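Local atomic coordinates of 2,5-dihydroxypyridine 5,6-dioxygenase (Pseudomonas putida KT2440, PDB entry 7CUP), a protein that catalyses the iron-dependent dioxygenolytic ring cleavage of 2,5-dihydroxypyridine between carbons 5 and 6, yielding N-formylmaleamate in the aerobic degradation of nicotinate. Residues 141-146 / 176-181; 270-275 / 294-299; 151-156 / 329-334; 130-135 / 189-194. One frame throughout, in Å; residues are numbered along the deposited sequence.

Contacts 1, 2 and 4 form one continuous patch of the interior, their centres 10 to 13 Å apart, whereas contact 3 lies about 19 Å from the centre of contact 1. Between contacts 1 and 4, Glu177 O receives the backbone N-H groups of Gly193 and Phe194. Arg141 of contact 1 reaches Leu270 O of contact 2, and Gln271 NE2 and Arg273 NH2 of contact 2 probably donate to Ser192 O and Leu133 O of contact 4, respectively. Contact 3 meets contact 2 through Leu155 and Phe299. The iron, bound by His265, Ser302, His318 and Asp320, comes nearest contact 1: the side chain of Glu177 is about 8 Å from it, that of Ala294 in contact 2 about 13 Å.

Contact 1. Residues 141-146 / 176-181; sequences RVLAAE and TEYGYA
Val142 and Thr176 carry the closest part of this helix-on-strand contact, their side chains meeting at a slant. Val142 CG1 is anti to the backbone N (chi1 168°) and presses on Thr176 CB at 3.5 Å, tighter than an ordinary van der Waals contact. The same methyl also touches Thr176 CG2. One turn further along the helix, Glu146 passes Thr176 at about a right angle. Its extended chain runs across the threonine methyl, with Glu146 CD 3.7 Å from Thr176 CG2, and the aliphatic carbons CB and CG share in the contact. The methyl is therefore held between a valine branch and the stem of a glutamate.

The polar ends meet through solvent. One water lies 3.2 Å from Glu146 OE1, to which it donates, and 3.0 Å from Thr176 OG1. The threonine hydroxyl has a second partner in Arg186. Past the end of the strand, Tyr178 meets the helix at Leu143, Tyr178 CE2 lying 4.2 Å from Leu143 CD2, while Val142 CG2 lies against Tyr178 CB. Within the loop, the Tyr178 ring turns its edge to Tyr180, Tyr178 CE1 standing 3.8 Å above the plane of the Tyr180 ring and over its centre. The Tyr178 hydroxyl is bound to Asp182.

In the fold, this contact lays helix 136-151 on strand 175-177, an outermost strand of an antiparallel sheet within the chain. Glu177 points away from the helix and faces a G1 beta bulge at Gly193 and Phe194, while Ala145 packs on Leu195 of the adjoining strand 194-197.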
loop_
_atom_site.group_PDB
_atom_site.type_symbol
_atom_site.label_atom_id
_atom_site.label_comp_id
_atom_site.label_asym_id
_atom_site.label_seq_id
_atom_site.Cartn_x
_atom_site.Cartn_y
_atom_site.Cartn_z
ATOM N N ARG A 141 19.395 15.965 35.688
ATOM C CA ARG A 141 20.863 15.745 35.613
ATOM C C ARG A 141 21.466 16.725 34.601
ATOM O O ARG A 141 22.533 17.311 34.877
ATOM C CB ARG A 141 21.174 14.280 35.292
ATOM C CG ARG A 141 20.771 13.316 36.400
ATOM C CD ARG A 141 21.232 11.871 36.221
ATOM N NE ARG A 141 20.716 11.325 34.967
ATOM C CZ ARG A 141 21.394 11.305 33.816
ATOM N NH1 ARG A 141 22.634 11.752 33.756
ATOM N NH2 ARG A 141 20.831 10.845 32.711
ATOM N N VAL A 142 20.802 16.934 33.470
ATOM C CA VAL A 142 21.323 17.802 32.369
ATOM C C VAL A 142 21.328 19.279 32.805
ATOM O O VAL A 142 22.275 20.016 32.409
ATOM C CB VAL A 142 20.515 17.593 31.077
ATOM C CG1 VAL A 142 20.810 18.658 30.028
ATOM C CG2 VAL A 142 20.730 16.186 30.533
ATOM N N LEU A 143 20.273 19.723 33.497
ATOM C CA LEU A 143 20.170 21.113 34.014
ATOM C C LEU A 143 21.237 21.345 35.101
ATOM O O LEU A 143 21.796 22.459 35.123
ATOM C CB LEU A 143 18.781 21.338 34.598
ATOM C CG LEU A 143 17.624 21.385 33.613
ATOM C CD1 LEU A 143 16.440 22.058 34.287
ATOM C CD2 LEU A 143 18.001 22.090 32.316
ATOM N N ALA A 144 21.496 20.353 35.966
ATOM C CA ALA A 144 22.595 20.394 36.965
ATOM C C ALA A 144 23.939 20.606 36.245
ATOM O O ALA A 144 24.756 21.461 36.681
ATOM C CB ALA A 144 22.592 19.148 37.807
ATOM N N ALA A 145 24.179 19.910 35.136
ATOM C CA ALA A 145 25.413 20.098 34.334
ATOM C C ALA A 145 25.407 21.504 33.749
ATOM O O ALA A 145 26.482 22.139 33.705
ATOM C CB ALA A 145 25.533 19.067 33.239
ATOM N N GLU A 146 24.243 21.960 33.303
ATOM C CA GLU A 146 24.096 23.272 32.635
ATOM C C GLU A 146 24.504 24.388 33.604
ATOM O O GLU A 146 25.136 25.342 33.126
ATOM C CB GLU A 146 22.671 23.487 32.128
ATOM C CG GLU A 146 22.475 24.817 31.389
ATOM C CD GLU A 146 21.022 25.200 31.137
ATOM O OE1 GLU A 146 20.153 24.687 31.867
ATOM O OE2 GLU A 146 20.757 25.999 30.207
ATOM N N THR A 176 21.014 22.729 26.116
ATOM C CA THR A 176 20.709 21.365 26.615
ATOM C C THR A 176 19.750 20.633 25.663
ATOM O O THR A 176 18.917 21.292 25.013
ATOM C CB THR A 176 20.117 21.432 28.023
ATOM O OG1 THR A 176 18.829 22.045 27.953
ATOM C CG2 THR A 176 21.022 22.200 28.960
ATOM N N GLU A 177 19.891 19.309 25.590
ATOM C CA GLU A 177 18.891 18.390 25.003
ATOM C C GLU A 177 18.646 17.303 26.041
ATOM O O GLU A 177 19.622 16.604 26.312
ATOM C CB GLU A 177 19.399 17.824 23.671
ATOM C CG GLU A 177 19.868 18.852 22.680
ATOM C CD GLU A 177 20.162 18.316 21.293
ATOM O OE1 GLU A 177 19.760 17.186 21.014
ATOM O OE2 GLU A 177 20.777 19.040 20.480
ATOM N N TYR A 178 17.437 17.200 26.631
ATOM C CA TYR A 178 17.036 16.174 27.643
ATOM C C TYR A 178 15.800 15.377 27.185
ATOM O O TYR A 178 15.282 14.546 27.972
ATOM C CB TYR A 178 16.777 16.787 29.036
ATOM C CG TYR A 178 15.870 18.005 29.090
ATOM C CD1 TYR A 178 14.487 17.881 28.998
ATOM C CD2 TYR A 178 16.374 19.284 29.292
ATOM C CE1 TYR A 178 13.641 18.978 29.047
ATOM C CE2 TYR A 178 15.537 20.394 29.350
ATOM C CZ TYR A 178 14.164 20.250 29.231
ATOM O OH TYR A 178 13.306 21.326 29.316
ATOM N N GLY A 179 15.334 15.576 25.946
ATOM C CA GLY A 179 14.447 14.604 25.275
ATOM C C GLY A 179 12.994 15.033 25.162
ATOM O O GLY A 179 12.189 14.245 24.629
ATOM N N TYR A 180 12.607 16.212 25.655
ATOM C CA TYR A 180 11.180 16.625 25.598
ATOM C C TYR A 180 11.096 18.146 25.543
ATOM O O TYR A 180 12.092 18.820 25.910
ATOM C CB TYR A 180 10.365 15.890 26.671
ATOM C CG TYR A 180 10.699 16.115 28.127
ATOM C CD1 TYR A 180 11.568 15.281 28.815
ATOM C CD2 TYR A 180 10.071 17.123 28.861
ATOM C CE1 TYR A 180 11.843 15.473 30.162
ATOM C CE2 TYR A 180 10.325 17.311 30.216
ATOM C CZ TYR A 180 11.212 16.484 30.876
ATOM O OH TYR A 180 11.444 16.680 32.211
ATOM N N ALA A 181 9.986 18.658 24.992
ATOM C CA ALA A 181 9.740 20.086 24.712
ATOM C C ALA A 181 8.634 20.638 25.620
ATOM O O ALA A 181 7.520 20.884 25.102
ATOM C CB ALA A 181 9.387 20.261 23.268
HETATM O O HOH W 1 17.865 24.294 29.727
#

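Contact 2. Residues 270-275 / 294-299; sequences LQPRAQ and AFYGNF
Gln271 and Ala294 join the loop after strand 263-269 to the end of helix 290-294: Gln271 N donates to Ala294 O over 3.1 Å, the nitrogen lying nearly on the line of the Ala294 C=O (162° at the oxygen), though the N-H is bent to 143°. Beside this bond Gln271 CB lies 3.7 Å from Ala294 CB, and Ala274 CB closes on both Ala294 and Phe295. A second, weak bond runs the other way, from Tyr296 N to Gln271 O at 3.2 Å, making a single isolated bridge between Gln271 and Phe295. The Tyr296 ring stands edge-on to the backbone of Leu270, with Tyr296 CD1 3.8 Å from Leu270 C in the ring plane, and Tyr296 CB rests on Pro272 CA.

Two turns position these groups. In the type I turn from Gln271 to Ala274, Gln271 O also accepts Ala274 N. The type II turn from Phe295 to Asn298 has Gly297 at positive phi, and Asn298 CB sits 3.4 Å above the Phe295 ring, offset toward the rim. The Gln271 side chain is bent at chi2 (45°); its OE1 accepts Arg273 N at 3.1 Å on an in-plane lone pair. Besides Ser192 O, its NE2 reaches Asp138, and Tyr296 OH is bound to Ala349 N.

A water donates to Ala274 O at 2.8 Å and weakly accepts Tyr296 N, which thus divides its hydrogen between two weak bonds. Gln271 uses its amide oxygen as acceptor and its nitrogen as donor, a pattern that fixes which way round the amide lies and ties the turn at 271-274 to the loop before strand 194-197.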
loop_
_atom_site.group_PDB
_atom_site.type_symbol
_atom_site.label_atom_id
_atom_site.label_comp_id
_atom_site.label_asym_id
_atom_site.label_seq_id
_atom_site.Cartn_x
_atom_site.Cartn_y
_atom_site.Cartn_z
ATOM N N LEU A 270 25.489 12.844 28.758
ATOM C CA LEU A 270 24.908 12.526 30.086
ATOM C C LEU A 270 23.853 11.437 29.946
ATOM O O LEU A 270 23.029 11.300 30.872
ATOM C CB LEU A 270 24.334 13.814 30.685
ATOM C CG LEU A 270 25.387 14.803 31.211
ATOM C CD1 LEU A 270 24.758 16.128 31.599
ATOM C CD2 LEU A 270 26.160 14.225 32.387
ATOM N N GLN A 271 23.903 10.648 28.870
ATOM C CA GLN A 271 22.874 9.603 28.590
ATOM C C GLN A 271 23.449 8.192 28.777
ATOM O O GLN A 271 23.998 7.586 27.860
ATOM C CB GLN A 271 22.288 9.812 27.183
ATOM C CG GLN A 271 21.098 8.922 26.869
ATOM C CD GLN A 271 20.086 8.853 27.983
ATOM O OE1 GLN A 271 20.145 7.989 28.854
ATOM N NE2 GLN A 271 19.106 9.740 27.910
ATOM N N PRO A 272 23.282 7.582 29.965
ATOM C CA PRO A 272 23.812 6.243 30.198
ATOM C C PRO A 272 23.049 5.142 29.447
ATOM O O PRO A 272 23.584 4.056 29.295
ATOM C CB PRO A 272 23.674 6.095 31.716
ATOM C CG PRO A 272 22.460 6.921 32.049
ATOM C CD PRO A 272 22.558 8.119 31.127
ATOM N N ARG A 273 21.836 5.420 28.973
ATOM C CA ARG A 273 21.063 4.440 28.161
ATOM C C ARG A 273 21.528 4.473 26.695
ATOM O O ARG A 273 21.178 3.533 25.945
ATOM C CB ARG A 273 19.567 4.692 28.354
ATOM C CG ARG A 273 19.099 4.365 29.766
ATOM C CD ARG A 273 17.592 4.562 29.961
ATOM N NE ARG A 273 17.248 5.978 29.932
ATOM C CZ ARG A 273 16.075 6.492 29.569
ATOM N NH1 ARG A 273 15.075 5.716 29.181
ATOM N NH2 ARG A 273 15.910 7.802 29.586
ATOM N N ALA A 274 22.283 5.504 26.312
ATOM C CA ALA A 274 22.975 5.592 25.014
ATOM C C ALA A 274 24.266 4.801 25.175
ATOM O O ALA A 274 24.791 4.796 26.280
ATOM C CB ALA A 274 23.266 7.021 24.622
ATOM N N GLN A 275 24.772 4.198 24.108
ATOM C CA GLN A 275 25.958 3.317 24.190
ATOM C C GLN A 275 26.856 3.556 22.984
ATOM O O GLN A 275 26.384 3.544 21.807
ATOM C CB GLN A 275 25.526 1.863 24.272
ATOM C CG GLN A 275 24.754 1.527 25.532
ATOM C CD GLN A 275 25.669 1.500 26.729
ATOM O OE1 GLN A 275 26.792 1.028 26.644
ATOM N NE2 GLN A 275 25.188 1.994 27.856
ATOM N N ALA A 294 25.319 11.059 22.422
ATOM C CA ALA A 294 24.769 11.264 23.781
ATOM C C ALA A 294 25.462 10.398 24.840
ATOM O O ALA A 294 25.211 10.676 26.013
ATOM C CB ALA A 294 23.268 11.063 23.827
ATOM N N PHE A 295 26.252 9.389 24.501
ATOM C CA PHE A 295 26.655 8.379 25.510
ATOM C C PHE A 295 27.366 9.080 26.687
ATOM O O PHE A 295 28.162 10.029 26.499
ATOM C CB PHE A 295 27.431 7.228 24.878
ATOM C CG PHE A 295 28.820 7.508 24.335
ATOM C CD1 PHE A 295 29.940 7.331 25.130
ATOM C CD2 PHE A 295 29.026 7.796 22.987
ATOM C CE1 PHE A 295 31.215 7.485 24.607
ATOM C CE2 PHE A 295 30.304 7.963 22.473
ATOM C CZ PHE A 295 31.401 7.822 23.286
ATOM N N TYR A 296 27.053 8.622 27.892
ATOM C CA TYR A 296 27.538 9.162 29.185
ATOM C C TYR A 296 29.067 9.332 29.155
ATOM O O TYR A 296 29.789 8.344 28.952
ATOM C CB TYR A 296 27.088 8.193 30.278
ATOM C CG TYR A 296 27.204 8.673 31.706
ATOM C CD1 TYR A 296 26.259 9.531 32.247
ATOM C CD2 TYR A 296 28.190 8.191 32.551
ATOM C CE1 TYR A 296 26.309 9.931 33.576
ATOM C CE2 TYR A 296 28.247 8.570 33.886
ATOM C CZ TYR A 296 27.311 9.452 34.396
ATOM O OH TYR A 296 27.356 9.856 35.695
ATOM N N GLY A 297 29.567 10.554 29.324
ATOM C CA GLY A 297 31.015 10.794 29.511
ATOM C C GLY A 297 31.784 10.998 28.215
ATOM O O GLY A 297 33.003 11.144 28.272
ATOM N N ASN A 298 31.121 11.071 27.064
ATOM C CA ASN A 298 31.820 11.401 25.803
ATOM C C ASN A 298 32.210 12.886 25.868
ATOM O O ASN A 298 31.640 13.642 26.672
ATOM C CB ASN A 298 30.996 10.979 24.559
ATOM C CG ASN A 298 29.830 11.885 24.189
ATOM O OD1 ASN A 298 29.702 13.005 24.684
ATOM N ND2 ASN A 298 28.972 11.423 23.285
ATOM N N PHE A 299 33.170 13.282 25.047
ATOM C CA PHE A 299 33.373 14.683 24.618
ATOM C C PHE A 299 32.902 14.758 23.169
ATOM O O PHE A 299 33.394 13.985 22.337
ATOM C CB PHE A 299 34.833 15.118 24.726
ATOM C CG PHE A 299 35.078 16.485 24.155
ATOM C CD1 PHE A 299 34.502 17.598 24.733
ATOM C CD2 PHE A 299 35.831 16.651 23.019
ATOM C CE1 PHE A 299 34.693 18.860 24.186
ATOM C CE2 PHE A 299 36.056 17.910 22.492
ATOM C CZ PHE A 299 35.466 19.013 23.066
HETATM O O HOH W 2 26.813 5.217 28.107
#

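Contact 3. Residues 151-156 / 329-334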
loop_
_atom_site.group_PDB
_atom_site.type_symbol
_atom_site.label_atom_id
_atom_site.label_comp_id
_atom_site.label_asym_id
_atom_site.label_seq_id
_atom_site.Cartn_x
_atom_site.Cartn_y
_atom_site.Cartn_z
ATOM N N GLN A 151 28.457 29.281 33.789
ATOM C CA GLN A 151 29.418 30.197 34.465
ATOM C C GLN A 151 30.886 29.894 34.064
ATOM O O GLN A 151 31.715 30.815 34.218
ATOM C CB GLN A 151 29.144 30.220 35.974
ATOM C CG GLN A 151 29.126 28.866 36.675
ATOM C CD GLN A 151 30.502 28.277 36.876
ATOM O OE1 GLN A 151 31.414 28.477 36.073
ATOM N NE2 GLN A 151 30.656 27.531 37.961
ATOM N N ALA A 152 31.226 28.702 33.542
ATOM C CA ALA A 152 32.618 28.322 33.175
ATOM C C ALA A 152 33.189 29.392 32.248
ATOM O O ALA A 152 32.409 29.976 31.485
ATOM C CB ALA A 152 32.686 26.961 32.512
ATOM N N ARG A 153 34.496 29.640 32.321
ATOM C CA ARG A 153 35.175 30.718 31.548
ATOM C C ARG A 153 36.004 30.101 30.417
ATOM O O ARG A 153 36.255 30.810 29.405
ATOM C CB ARG A 153 36.020 31.583 32.493
ATOM C CG ARG A 153 35.215 32.616 33.269
ATOM C CD ARG A 153 34.658 33.703 32.356
ATOM N NE ARG A 153 35.396 34.972 32.370
ATOM C CZ ARG A 153 36.392 35.329 31.544
ATOM N NH1 ARG A 153 36.843 34.504 30.610
ATOM N NH2 ARG A 153 36.949 36.526 31.669
ATOM N N SER A 154 36.417 28.841 30.600
ATOM C CA SER A 154 37.120 27.997 29.600
ATOM C C SER A 154 36.646 26.538 29.720
ATOM O O SER A 154 36.288 26.097 30.851
ATOM C CB SER A 154 38.605 28.075 29.786
ATOM O OG SER A 154 39.007 27.265 30.885
ATOM N N LEU A 155 36.684 25.802 28.604
ATOM C CA LEU A 155 36.588 24.318 28.608
ATOM C C LEU A 155 37.935 23.748 28.153
ATOM O O LEU A 155 38.527 24.319 27.210
ATOM C CB LEU A 155 35.424 23.875 27.709
ATOM C CG LEU A 155 35.240 22.362 27.548
ATOM C CD1 LEU A 155 33.789 22.024 27.242
ATOM C CD2 LEU A 155 36.148 21.811 26.459
ATOM N N HIS A 156 38.402 22.664 28.787
ATOM C CA HIS A 156 39.686 22.014 28.400
ATOM C C HIS A 156 39.528 20.496 28.264
ATOM O O HIS A 156 38.957 19.841 29.180
ATOM C CB HIS A 156 40.845 22.398 29.357
ATOM C CG HIS A 156 42.185 22.295 28.692
ATOM N ND1 HIS A 156 42.829 23.399 28.132
ATOM C CD2 HIS A 156 42.961 21.221 28.408
ATOM C CE1 HIS A 156 43.960 23.012 27.564
ATOM N NE2 HIS A 156 44.067 21.674 27.721
ATOM N N TYR A 329 37.524 19.537 31.537
ATOM C CA TYR A 329 37.589 20.588 32.586
ATOM C C TYR A 329 36.814 21.832 32.167
ATOM O O TYR A 329 36.918 22.288 30.987
ATOM C CB TYR A 329 39.036 20.993 32.878
ATOM C CG TYR A 329 39.879 19.847 33.345
ATOM C CD1 TYR A 329 40.588 19.075 32.439
ATOM C CD2 TYR A 329 39.939 19.517 34.681
ATOM C CE1 TYR A 329 41.353 18.002 32.859
ATOM C CE2 TYR A 329 40.701 18.448 35.119
ATOM C CZ TYR A 329 41.404 17.692 34.203
ATOM O OH TYR A 329 42.135 16.633 34.632
ATOM N N LEU A 330 36.098 22.374 33.152
ATOM C CA LEU A 330 35.532 23.741 33.156
ATOM C C LEU A 330 36.410 24.602 34.073
ATOM O O LEU A 330 36.486 24.300 35.288
ATOM C CB LEU A 330 34.093 23.668 33.667
ATOM C CG LEU A 330 33.141 22.879 32.773
ATOM C CD1 LEU A 330 31.717 22.970 33.303
ATOM C CD2 LEU A 330 33.234 23.368 31.324
ATOM N N ASP A 331 37.092 25.593 33.502
ATOM C CA ASP A 331 38.229 26.245 34.195
ATOM C C ASP A 331 39.136 25.102 34.674
ATOM O O ASP A 331 39.560 24.311 33.801
ATOM C CB ASP A 331 37.663 27.215 35.226
ATOM C CG ASP A 331 36.706 28.175 34.546
ATOM O OD1 ASP A 331 35.574 28.257 34.977
ATOM O OD2 ASP A 331 37.097 28.782 33.541
ATOM N N ASP A 332 39.391 24.938 35.975
ATOM C CA ASP A 332 40.251 23.806 36.422
ATOM C C ASP A 332 39.428 22.879 37.316
ATOM O O ASP A 332 40.008 22.246 38.198
ATOM C CB ASP A 332 41.581 24.286 37.020
ATOM C CG ASP A 332 41.449 25.507 37.903
ATOM O OD1 ASP A 332 40.427 25.591 38.616
ATOM O OD2 ASP A 332 42.362 26.368 37.856
ATOM N N LYS A 333 38.130 22.772 37.036
ATOM C CA LYS A 333 37.204 21.792 37.655
ATOM C C LYS A 333 36.828 20.745 36.599
ATOM O O LYS A 333 36.203 21.113 35.579
ATOM C CB LYS A 333 35.977 22.522 38.208
ATOM C CG LYS A 333 34.909 21.634 38.838
ATOM C CD LYS A 333 35.377 20.846 40.059
ATOM C CE LYS A 333 34.253 20.126 40.776
ATOM N NZ LYS A 333 33.078 21.013 40.971
ATOM N N ALA A 334 37.205 19.494 36.850
ATOM C CA ALA A 334 36.923 18.313 36.005
ATOM C C ALA A 334 35.436 17.984 36.102
ATOM O O ALA A 334 34.941 17.879 37.247
ATOM C CB ALA A 334 37.745 17.134 36.453
HETATM O O HOH W 3 40.324 25.033 31.232
#
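Asp331 OD2 is gripped by two backbone N-H groups, Arg153 N at 3.0 Å and, weakly, Ser154 N at the same distance. Asp331 stands in a beta hairpin with a two-residue turn (Asp331 and Asp332) joining strands 327-330 and 333-337, and strand 154-158 pairs antiparallel with the first arm. Arg153 N also bonds to Asp331 OD1 (3.2 Å), both oxygens offering it their syn lone pairs, so the carboxylate is held at the start of strand 154-158. An alanine in place of Asp331 would probably leave the N-H groups of Arg153 and Ser154 without this acceptor and the lead-in at Ala152 and Arg153 less firmly tied to the turn.

From there the ladder runs regularly. Asp331 N donates to Ser154 O over 2.8 Å, nearly straight (N-H...O 168°), and His156 and Tyr329 form a hydrogen-bonded pair, with Leu155 and Leu330 the non-hydrogen-bonded pair between. On the leucine side, Ala152 CB touches Leu330 CB at 3.8 Å, and Leu330 continues onto Leu148 and Leu149 of helix 136-151. The His156 imidazole turns to His166 and Asp164 of the next strand. A water bridges Ser154 OG (2.6 Å) and Asp331 O, donating to the latter at 2.8 Å.

Contact 4. Residues 130-135 / 189-194; sequences ARMLPT and HWPSGF
Pro134 lies over one face of the Trp190 indole, the two side chains crossing at about a right angle. Pro134 CD stands 3.6 Å from the centroid of the five-membered ring, 24° off its normal, a CH-pi contact, and Pro134 CG lies 3.7 Å from Trp190 CD1. Trp190 CG is anti to the backbone N (chi1 171°), and with chi2 at 20° the five-membered ring lies against Pro134. Leu133 runs alongside, its CD1 3.7 Å from Trp190 CZ2. The indole nitrogen donates to Leu129 O. An alanine in place of Trp190 would probably leave Pro134 and Leu133 facing a gap and Leu129 O without this donor.

The Trp190-Pro191 peptide is cis, and Pro191 turns to Met132: Met132 CB and Pro191 CB meet at 3.5 Å. The methionine bends at chi3, bringing CE within 3.9 Å of Pro191 CG. A water between Met132 O, 2.8 Å away, and Ser192 N joins the backbones.

The contact sets the end of helix 126-131 against the loop leaving strand 187-189 of the parallel sheet, with helix 5-18 supplying Phe12 and Val15 to Trp190, while Ala130 and Arg131 border Asn63 and Pro65 of a second subunit.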
loop_
_atom_site.group_PDB
_atom_site.type_symbol
_atom_site.label_atom_id
_atom_site.label_comp_id
_atom_site.label_asym_id
_atom_site.label_seq_id
_atom_site.Cartn_x
_atom_site.Cartn_y
_atom_site.Cartn_z
ATOM N N ALA A 130 12.448 3.802 22.297
ATOM C CA ALA A 130 12.048 3.049 23.519
ATOM C C ALA A 130 13.234 2.935 24.468
ATOM O O ALA A 130 13.047 3.143 25.684
ATOM C CB ALA A 130 11.490 1.687 23.200
ATOM N N ARG A 131 14.424 2.670 23.937
ATOM C CA ARG A 131 15.622 2.421 24.775
ATOM C C ARG A 131 16.040 3.719 25.486
ATOM O O ARG A 131 16.559 3.606 26.582
ATOM C CB ARG A 131 16.761 1.859 23.917
ATOM C CG ARG A 131 18.037 1.542 24.688
ATOM C CD ARG A 131 18.996 0.669 23.897
ATOM N NE ARG A 131 19.243 1.074 22.507
ATOM C CZ ARG A 131 20.104 2.002 22.126
ATOM N NH1 ARG A 131 20.761 2.720 23.025
ATOM N NH2 ARG A 131 20.267 2.250 20.843
ATOM N N MET A 132 15.885 4.898 24.856
ATOM C CA MET A 132 16.190 6.200 25.504
ATOM C C MET A 132 14.892 7.011 25.708
ATOM O O MET A 132 14.906 8.211 25.524
ATOM C CB MET A 132 17.242 6.965 24.698
ATOM C CG MET A 132 18.549 6.249 24.714
ATOM S SD MET A 132 19.795 6.964 23.679
ATOM C CE MET A 132 19.396 6.244 22.080
ATOM N N LEU A 133 13.809 6.359 26.100
ATOM C CA LEU A 133 12.529 7.044 26.436
ATOM C C LEU A 133 12.806 8.090 27.515
ATOM O O LEU A 133 13.399 7.775 28.549
ATOM C CB LEU A 133 11.537 6.009 26.951
ATOM C CG LEU A 133 10.132 6.541 27.186
ATOM C CD1 LEU A 133 9.454 6.863 25.864
ATOM C CD2 LEU A 133 9.336 5.530 27.989
ATOM N N PRO A 134 12.474 9.369 27.269
ATOM C CA PRO A 134 12.871 10.439 28.186
ATOM C C PRO A 134 12.256 10.351 29.601
ATOM O O PRO A 134 11.155 9.828 29.769
ATOM C CB PRO A 134 12.435 11.716 27.457
ATOM C CG PRO A 134 12.343 11.314 26.009
ATOM C CD PRO A 134 11.885 9.877 26.024
ATOM N N THR A 135 13.018 10.836 30.594
ATOM C CA THR A 135 12.671 10.877 32.045
ATOM C C THR A 135 12.871 12.299 32.584
ATOM O O THR A 135 13.756 13.011 32.095
ATOM C CB THR A 135 13.481 9.856 32.860
ATOM O OG1 THR A 135 14.875 10.178 32.819
ATOM C CG2 THR A 135 13.250 8.429 32.409
ATOM N N HIS A 189 15.001 16.988 21.358
ATOM C CA HIS A 189 15.111 15.821 20.455
ATOM C C HIS A 189 14.911 14.584 21.301
ATOM O O HIS A 189 15.708 14.384 22.218
ATOM C CB HIS A 189 16.500 15.823 19.822
ATOM C CG HIS A 189 16.712 14.773 18.784
ATOM N ND1 HIS A 189 17.939 14.603 18.175
ATOM C CD2 HIS A 189 15.900 13.818 18.286
ATOM C CE1 HIS A 189 17.837 13.621 17.299
ATOM N NE2 HIS A 189 16.617 13.127 17.355
ATOM N N TRP A 190 13.840 13.843 21.057
ATOM C CA TRP A 190 13.701 12.483 21.593
ATOM C C TRP A 190 14.345 11.506 20.610
ATOM O O TRP A 190 13.826 11.381 19.501
ATOM C CB TRP A 190 12.224 12.230 21.790
ATOM C CG TRP A 190 11.899 10.818 22.141
ATOM C CD1 TRP A 190 12.702 9.839 22.661
ATOM C CD2 TRP A 190 10.616 10.245 21.965
ATOM N NE1 TRP A 190 11.972 8.695 22.836
ATOM C CE2 TRP A 190 10.697 8.916 22.409
ATOM C CE3 TRP A 190 9.426 10.739 21.433
ATOM C CZ2 TRP A 190 9.592 8.070 22.389
ATOM C CZ3 TRP A 190 8.337 9.901 21.414
ATOM C CH2 TRP A 190 8.420 8.598 21.902
ATOM N N PRO A 191 15.495 10.841 20.910
ATOM C CA PRO A 191 16.182 10.850 22.204
ATOM C C PRO A 191 17.437 11.731 22.294
ATOM O O PRO A 191 17.994 12.085 21.257
ATOM C CB PRO A 191 16.689 9.412 22.254
ATOM C CG PRO A 191 17.158 9.168 20.830
ATOM C CD PRO A 191 16.249 10.012 19.962
ATOM N N SER A 192 17.880 12.048 23.518
ATOM C CA SER A 192 19.102 12.854 23.766
ATOM C C SER A 192 19.528 12.678 25.227
ATOM O O SER A 192 19.499 11.530 25.710
ATOM C CB SER A 192 18.910 14.299 23.340
ATOM O OG SER A 192 17.827 14.934 24.024
ATOM N N GLY A 193 19.949 13.757 25.899
ATOM C CA GLY A 193 20.591 13.652 27.222
ATOM C C GLY A 193 22.027 14.142 27.190
ATOM O O GLY A 193 22.902 13.375 27.581
ATOM N N PHE A 194 22.272 15.385 26.759
ATOM C CA PHE A 194 23.629 15.996 26.710
ATOM C C PHE A 194 23.521 17.519 26.608
ATOM O O PHE A 194 22.402 18.094 26.595
ATOM C CB PHE A 194 24.440 15.387 25.559
ATOM C CG PHE A 194 23.889 15.617 24.176
ATOM C CD1 PHE A 194 22.832 14.848 23.688
ATOM C CD2 PHE A 194 24.469 16.549 23.328
ATOM C CE1 PHE A 194 22.340 15.055 22.403
ATOM C CE2 PHE A 194 23.994 16.730 22.028
ATOM C CZ PHE A 194 22.918 15.994 21.577
HETATM O O HOH W 4 15.959 10.755 25.559
#